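Local coordinates for protein LYND (PDB 4V1T) that probably catalyses ATP-dependent cyclodehydration of peptide residues to azolines, as a YcaO-family heterocyclase, and binds ADP, magnesium and zinc, at residues W480-T494 and C512-R526. Numbering follows the deposited sequence.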
# COMPACT_ATOMS: atom_id res chain seq x y z
N TRP B 480 6.03 -4.92 -39.67
CA TRP B 480 5.12 -4.45 -40.69
C TRP B 480 5.80 -3.39 -41.54
O TRP B 480 6.34 -2.42 -41.01
CB TRP B 480 3.86 -3.88 -40.05
CG TRP B 480 2.80 -3.49 -41.05
CD1 TRP B 480 2.02 -4.34 -41.78
CD2 TRP B 480 2.41 -2.17 -41.42
NE1 TRP B 480 1.17 -3.63 -42.59
CE2 TRP B 480 1.39 -2.29 -42.38
CE3 TRP B 480 2.83 -0.89 -41.03
CZ2 TRP B 480 0.77 -1.18 -42.96
CZ3 TRP B 480 2.21 0.22 -41.61
CH2 TRP B 480 1.19 0.06 -42.57
N ILE B 481 5.77 -3.58 -42.85
CA ILE B 481 6.37 -2.63 -43.78
C ILE B 481 5.29 -1.69 -44.27
O ILE B 481 4.37 -2.13 -44.96
CB ILE B 481 7.02 -3.33 -44.98
CG1 ILE B 481 7.95 -4.46 -44.50
CG2 ILE B 481 7.80 -2.32 -45.83
CD1 ILE B 481 8.38 -5.41 -45.61
N PRO B 482 5.38 -0.39 -43.95
CA PRO B 482 4.31 0.50 -44.39
C PRO B 482 4.39 0.80 -45.87
O PRO B 482 5.39 0.47 -46.51
CB PRO B 482 4.54 1.77 -43.57
CG PRO B 482 5.92 1.69 -43.02
CD PRO B 482 6.51 0.35 -43.37
N GLN B 483 3.34 1.40 -46.41
CA GLN B 483 3.36 1.89 -47.78
C GLN B 483 4.43 2.98 -47.89
O GLN B 483 4.89 3.51 -46.88
CB GLN B 483 1.99 2.45 -48.19
CG GLN B 483 0.83 1.47 -48.05
CD GLN B 483 -0.51 2.14 -48.19
OE1 GLN B 483 -0.61 3.26 -48.68
NE2 GLN B 483 -1.56 1.47 -47.74
N ARG B 484 4.81 3.32 -49.12
CA ARG B 484 5.82 4.34 -49.31
C ARG B 484 5.25 5.71 -49.03
O ARG B 484 4.06 5.94 -49.12
CB ARG B 484 6.40 4.30 -50.73
CG ARG B 484 7.44 3.19 -50.92
CD ARG B 484 8.37 3.48 -52.07
NE ARG B 484 9.65 4.01 -51.61
CZ ARG B 484 10.80 3.34 -51.58
NH1 ARG B 484 10.87 2.08 -51.98
NH2 ARG B 484 11.89 3.94 -51.15
N PHE B 485 6.13 6.63 -48.66
CA PHE B 485 5.74 8.00 -48.41
C PHE B 485 5.64 8.80 -49.70
O PHE B 485 6.66 9.12 -50.31
CB PHE B 485 6.76 8.64 -47.49
CG PHE B 485 6.48 10.07 -47.21
CD1 PHE B 485 5.41 10.43 -46.43
CD2 PHE B 485 7.31 11.06 -47.71
CE1 PHE B 485 5.15 11.75 -46.16
CE2 PHE B 485 7.06 12.39 -47.44
CZ PHE B 485 5.97 12.73 -46.67
N ASP B 486 4.41 9.11 -50.12
CA ASP B 486 4.18 10.01 -51.26
C ASP B 486 4.44 11.46 -50.85
O ASP B 486 3.58 12.13 -50.25
CB ASP B 486 2.76 9.85 -51.79
CG ASP B 486 2.50 10.67 -53.04
OD1 ASP B 486 3.46 11.22 -53.62
OD2 ASP B 486 1.33 10.77 -53.46
N ALA B 487 5.62 11.96 -51.19
CA ALA B 487 6.05 13.29 -50.77
C ALA B 487 5.21 14.40 -51.40
O ALA B 487 5.27 15.55 -50.97
CB ALA B 487 7.52 13.48 -51.10
N SER B 488 4.43 14.05 -52.42
CA SER B 488 3.56 15.03 -53.06
C SER B 488 2.35 15.35 -52.18
O SER B 488 1.72 16.38 -52.35
CB SER B 488 3.09 14.53 -54.43
OG SER B 488 2.14 13.49 -54.28
N GLN B 489 2.04 14.46 -51.25
CA GLN B 489 0.88 14.64 -50.38
C GLN B 489 1.15 15.63 -49.26
O GLN B 489 2.20 15.59 -48.62
CB GLN B 489 0.46 13.31 -49.77
CG GLN B 489 -0.02 12.27 -50.77
CD GLN B 489 -1.31 12.67 -51.46
OE1 GLN B 489 -1.99 13.60 -51.05
NE2 GLN B 489 -1.66 11.95 -52.52
N ALA B 490 0.20 16.53 -49.03
CA ALA B 490 0.22 17.37 -47.85
C ALA B 490 -0.09 16.48 -46.66
O ALA B 490 -0.97 15.63 -46.72
CB ALA B 490 -0.78 18.50 -47.97
N ILE B 491 0.64 16.68 -45.57
CA ILE B 491 0.51 15.83 -44.38
C ILE B 491 0.70 16.68 -43.15
O ILE B 491 1.06 17.85 -43.24
CB ILE B 491 1.54 14.69 -44.37
CG1 ILE B 491 2.95 15.28 -44.35
CG2 ILE B 491 1.32 13.78 -45.59
CD1 ILE B 491 4.03 14.26 -44.44
N GLU B 492 0.46 16.09 -41.98
CA GLU B 492 0.68 16.78 -40.72
C GLU B 492 2.07 16.49 -40.17
O GLU B 492 2.41 15.34 -39.91
CB GLU B 492 -0.40 16.38 -39.71
CG GLU B 492 -1.76 16.97 -40.07
CD GLU B 492 -2.83 16.69 -39.03
OE1 GLU B 492 -2.78 15.61 -38.39
OE2 GLU B 492 -3.72 17.54 -38.85
N TRP B 493 2.87 17.55 -40.03
CA TRP B 493 4.20 17.43 -39.44
C TRP B 493 4.17 17.94 -38.01
O TRP B 493 3.45 18.89 -37.70
CB TRP B 493 5.23 18.22 -40.24
CG TRP B 493 5.37 17.82 -41.68
CD1 TRP B 493 4.56 18.19 -42.71
CD2 TRP B 493 6.40 17.00 -42.25
NE1 TRP B 493 5.02 17.64 -43.89
CE2 TRP B 493 6.15 16.91 -43.63
CE3 TRP B 493 7.51 16.33 -41.73
CZ2 TRP B 493 6.97 16.18 -44.50
CZ3 TRP B 493 8.31 15.61 -42.58
CH2 TRP B 493 8.04 15.53 -43.95
N THR B 494 4.93 17.29 -37.14
CA THR B 494 5.02 17.69 -35.74
C THR B 494 6.40 18.28 -35.46
O THR B 494 7.40 17.67 -35.80
CB THR B 494 4.75 16.50 -34.80
OG1 THR B 494 3.34 16.25 -34.74
CG2 THR B 494 5.25 16.79 -33.39
N CYS B 512 5.48 10.29 -34.53
CA CYS B 512 5.71 10.89 -33.23
C CYS B 512 4.76 10.40 -32.14
O CYS B 512 5.06 10.53 -30.96
CB CYS B 512 5.59 12.41 -33.34
SG CYS B 512 6.81 13.16 -34.45
N TYR B 513 3.62 9.83 -32.53
CA TYR B 513 2.62 9.38 -31.57
C TYR B 513 2.01 8.05 -31.99
O TYR B 513 1.99 7.72 -33.18
CB TYR B 513 1.52 10.43 -31.42
CG TYR B 513 2.05 11.79 -31.06
CD1 TYR B 513 2.35 12.11 -29.73
CD2 TYR B 513 2.27 12.76 -32.03
CE1 TYR B 513 2.84 13.35 -29.39
CE2 TYR B 513 2.75 14.01 -31.70
CZ TYR B 513 3.04 14.30 -30.38
OH TYR B 513 3.53 15.53 -30.04
N TYR B 514 1.51 7.31 -31.01
CA TYR B 514 0.83 6.04 -31.27
C TYR B 514 -0.53 6.28 -31.91
O TYR B 514 -1.23 7.24 -31.58
CB TYR B 514 0.62 5.24 -29.98
CG TYR B 514 1.89 4.81 -29.27
CD1 TYR B 514 2.92 4.20 -29.97
CD2 TYR B 514 2.05 5.03 -27.90
CE1 TYR B 514 4.07 3.81 -29.32
CE2 TYR B 514 3.21 4.64 -27.26
CZ TYR B 514 4.21 4.03 -27.97
OH TYR B 514 5.36 3.64 -27.32
N HIS B 515 -0.91 5.36 -32.79
CA HIS B 515 -2.26 5.31 -33.35
C HIS B 515 -2.69 6.62 -33.98
O HIS B 515 -3.81 7.06 -33.77
CB HIS B 515 -3.27 4.88 -32.27
CG HIS B 515 -2.95 3.56 -31.65
ND1 HIS B 515 -2.35 3.44 -30.42
CD2 HIS B 515 -3.13 2.29 -32.10
CE1 HIS B 515 -2.18 2.16 -30.13
NE2 HIS B 515 -2.64 1.44 -31.13
N TYR B 516 -1.80 7.25 -34.74
CA TYR B 516 -2.18 8.40 -35.56
C TYR B 516 -2.90 7.87 -36.78
O TYR B 516 -2.36 7.04 -37.48
CB TYR B 516 -0.95 9.19 -35.98
CG TYR B 516 -1.28 10.34 -36.91
CD1 TYR B 516 -1.68 11.57 -36.41
CD2 TYR B 516 -1.19 10.18 -38.29
CE1 TYR B 516 -2.00 12.61 -37.26
CE2 TYR B 516 -1.50 11.23 -39.14
CZ TYR B 516 -1.90 12.44 -38.61
OH TYR B 516 -2.21 13.48 -39.44
N PRO B 517 -4.12 8.34 -37.04
CA PRO B 517 -4.85 7.77 -38.18
C PRO B 517 -4.37 8.31 -39.53
O PRO B 517 -4.29 9.53 -39.71
CB PRO B 517 -6.30 8.20 -37.92
CG PRO B 517 -6.27 9.20 -36.79
CD PRO B 517 -4.83 9.51 -36.49
N LEU B 518 -4.04 7.40 -40.44
CA LEU B 518 -3.69 7.76 -41.82
C LEU B 518 -4.73 7.20 -42.79
O LEU B 518 -5.36 6.19 -42.50
CB LEU B 518 -2.31 7.22 -42.18
CG LEU B 518 -1.12 7.94 -41.53
CD1 LEU B 518 0.17 7.22 -41.85
CD2 LEU B 518 -1.03 9.39 -41.99
N PRO B 519 -4.92 7.87 -43.94
CA PRO B 519 -5.82 7.31 -44.95
C PRO B 519 -5.33 5.94 -45.42
O PRO B 519 -4.13 5.71 -45.44
CB PRO B 519 -5.75 8.33 -46.09
CG PRO B 519 -5.29 9.60 -45.45
CD PRO B 519 -4.38 9.18 -44.34
N PRO B 520 -6.26 5.03 -45.78
CA PRO B 520 -5.85 3.67 -46.15
C PRO B 520 -4.92 3.63 -47.36
O PRO B 520 -4.13 2.70 -47.49
CB PRO B 520 -7.18 2.98 -46.48
CG PRO B 520 -8.22 3.77 -45.76
CD PRO B 520 -7.72 5.18 -45.78
N GLU B 521 -4.99 4.65 -48.21
CA GLU B 521 -4.15 4.71 -49.41
C GLU B 521 -2.80 5.36 -49.13
O GLU B 521 -1.98 5.49 -50.03
CB GLU B 521 -4.87 5.48 -50.52
CG GLU B 521 -6.21 4.89 -50.93
CD GLU B 521 -7.35 5.28 -50.00
OE1 GLU B 521 -7.09 5.93 -48.97
OE2 GLU B 521 -8.51 4.94 -50.32
N HIS B 522 -2.55 5.77 -47.88
CA HIS B 522 -1.31 6.47 -47.55
C HIS B 522 -0.85 6.18 -46.12
O HIS B 522 -0.53 7.09 -45.35
CB HIS B 522 -1.50 7.98 -47.77
CG HIS B 522 -0.23 8.76 -47.80
ND1 HIS B 522 0.99 8.20 -48.10
CD2 HIS B 522 0.01 10.08 -47.58
CE1 HIS B 522 1.93 9.13 -48.05
NE2 HIS B 522 1.36 10.28 -47.74
N ARG B 523 -0.81 4.90 -45.78
CA ARG B 523 -0.37 4.49 -44.46
C ARG B 523 1.13 4.23 -44.49
O ARG B 523 1.57 3.09 -44.63
CB ARG B 523 -1.13 3.23 -44.00
CG ARG B 523 -2.62 3.45 -43.80
CD ARG B 523 -3.17 2.59 -42.67
NE ARG B 523 -4.24 1.71 -43.14
CZ ARG B 523 -5.55 1.95 -43.04
NH1 ARG B 523 -5.99 3.07 -42.49
NH2 ARG B 523 -6.41 1.06 -43.50
N PHE B 524 1.91 5.30 -44.34
CA PHE B 524 3.35 5.23 -44.55
C PHE B 524 4.15 5.03 -43.27
O PHE B 524 5.38 5.00 -43.31
CB PHE B 524 3.85 6.49 -45.26
CG PHE B 524 3.56 7.76 -44.51
CD1 PHE B 524 4.40 8.18 -43.49
CD2 PHE B 524 2.45 8.53 -44.82
CE1 PHE B 524 4.13 9.34 -42.79
CE2 PHE B 524 2.18 9.69 -44.12
CZ PHE B 524 3.02 10.10 -43.11
N ALA B 525 3.46 4.88 -42.14
CA ALA B 525 4.14 4.67 -40.87
C ALA B 525 3.18 4.24 -39.78
O ALA B 525 2.00 4.56 -39.82
CB ALA B 525 4.86 5.95 -40.45
N ARG B 526 3.72 3.49 -38.81
CA ARG B 526 3.06 3.23 -37.53
C ARG B 526 4.00 3.68 -36.42
O ARG B 526 5.16 3.24 -36.37
CB ARG B 526 2.74 1.74 -37.36
CG ARG B 526 1.52 1.27 -38.10
CD ARG B 526 1.39 -0.24 -38.05
NE ARG B 526 0.31 -0.71 -38.90
CZ ARG B 526 0.01 -1.99 -39.10
NH1 ARG B 526 0.71 -2.95 -38.49
NH2 ARG B 526 -1.00 -2.32 -39.90
O HOH W 1 7.22 4.43 -45.34
O HOH W 2 -0.58 13.27 -41.73
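Arg526 lays its guanidinium flat over the indole of Trp480: the planes differ by 5°, and Arg526 CZ stands 3.5 Å from the centroid of the six-membered ring of Trp480, which meets the criteria for a cation-pi stack. The arginine chain is extended from CG to NE, while CG of Trp480 points opposite the backbone N, beside the carbonyl carbon, which carries the indole under the guanidinium; the two side chains cross at about a right angle. Pro482 CA lies against the opposite indole face, toward its rim. A serine in place of Trp480 would probably leave the guanidinium without its aromatic platform and free to swing. Next along, the extended Gln483 side chain donates from NE2 to Pro520 O (2.9 Å, N-H...O 167°), with Pro520 O close to the plane of the Gln483 amide, and Gln483 N gives a more bent bond to Arg523 O (3.0 Å). A water donates to both Gln483 O and Phe524 O. Beyond, Phe485 directs its edge at the face of Phe524 in a T-shaped pair, planes at 75°, with Phe485 CD1 over the ring centre. The His522 ring is near parallel to Phe485 but slid aside, barely overlapping, and Phe524 CD2 covers one His522 face toward its rim. The contact thus fastens the loop after helix 509-512 to the segment that leads into and begins strand 491-498, with helix 467-473 touching Trp480, helix 443-446 touching Phe485, and strand 503-508 contributing Pro508 beside Phe524.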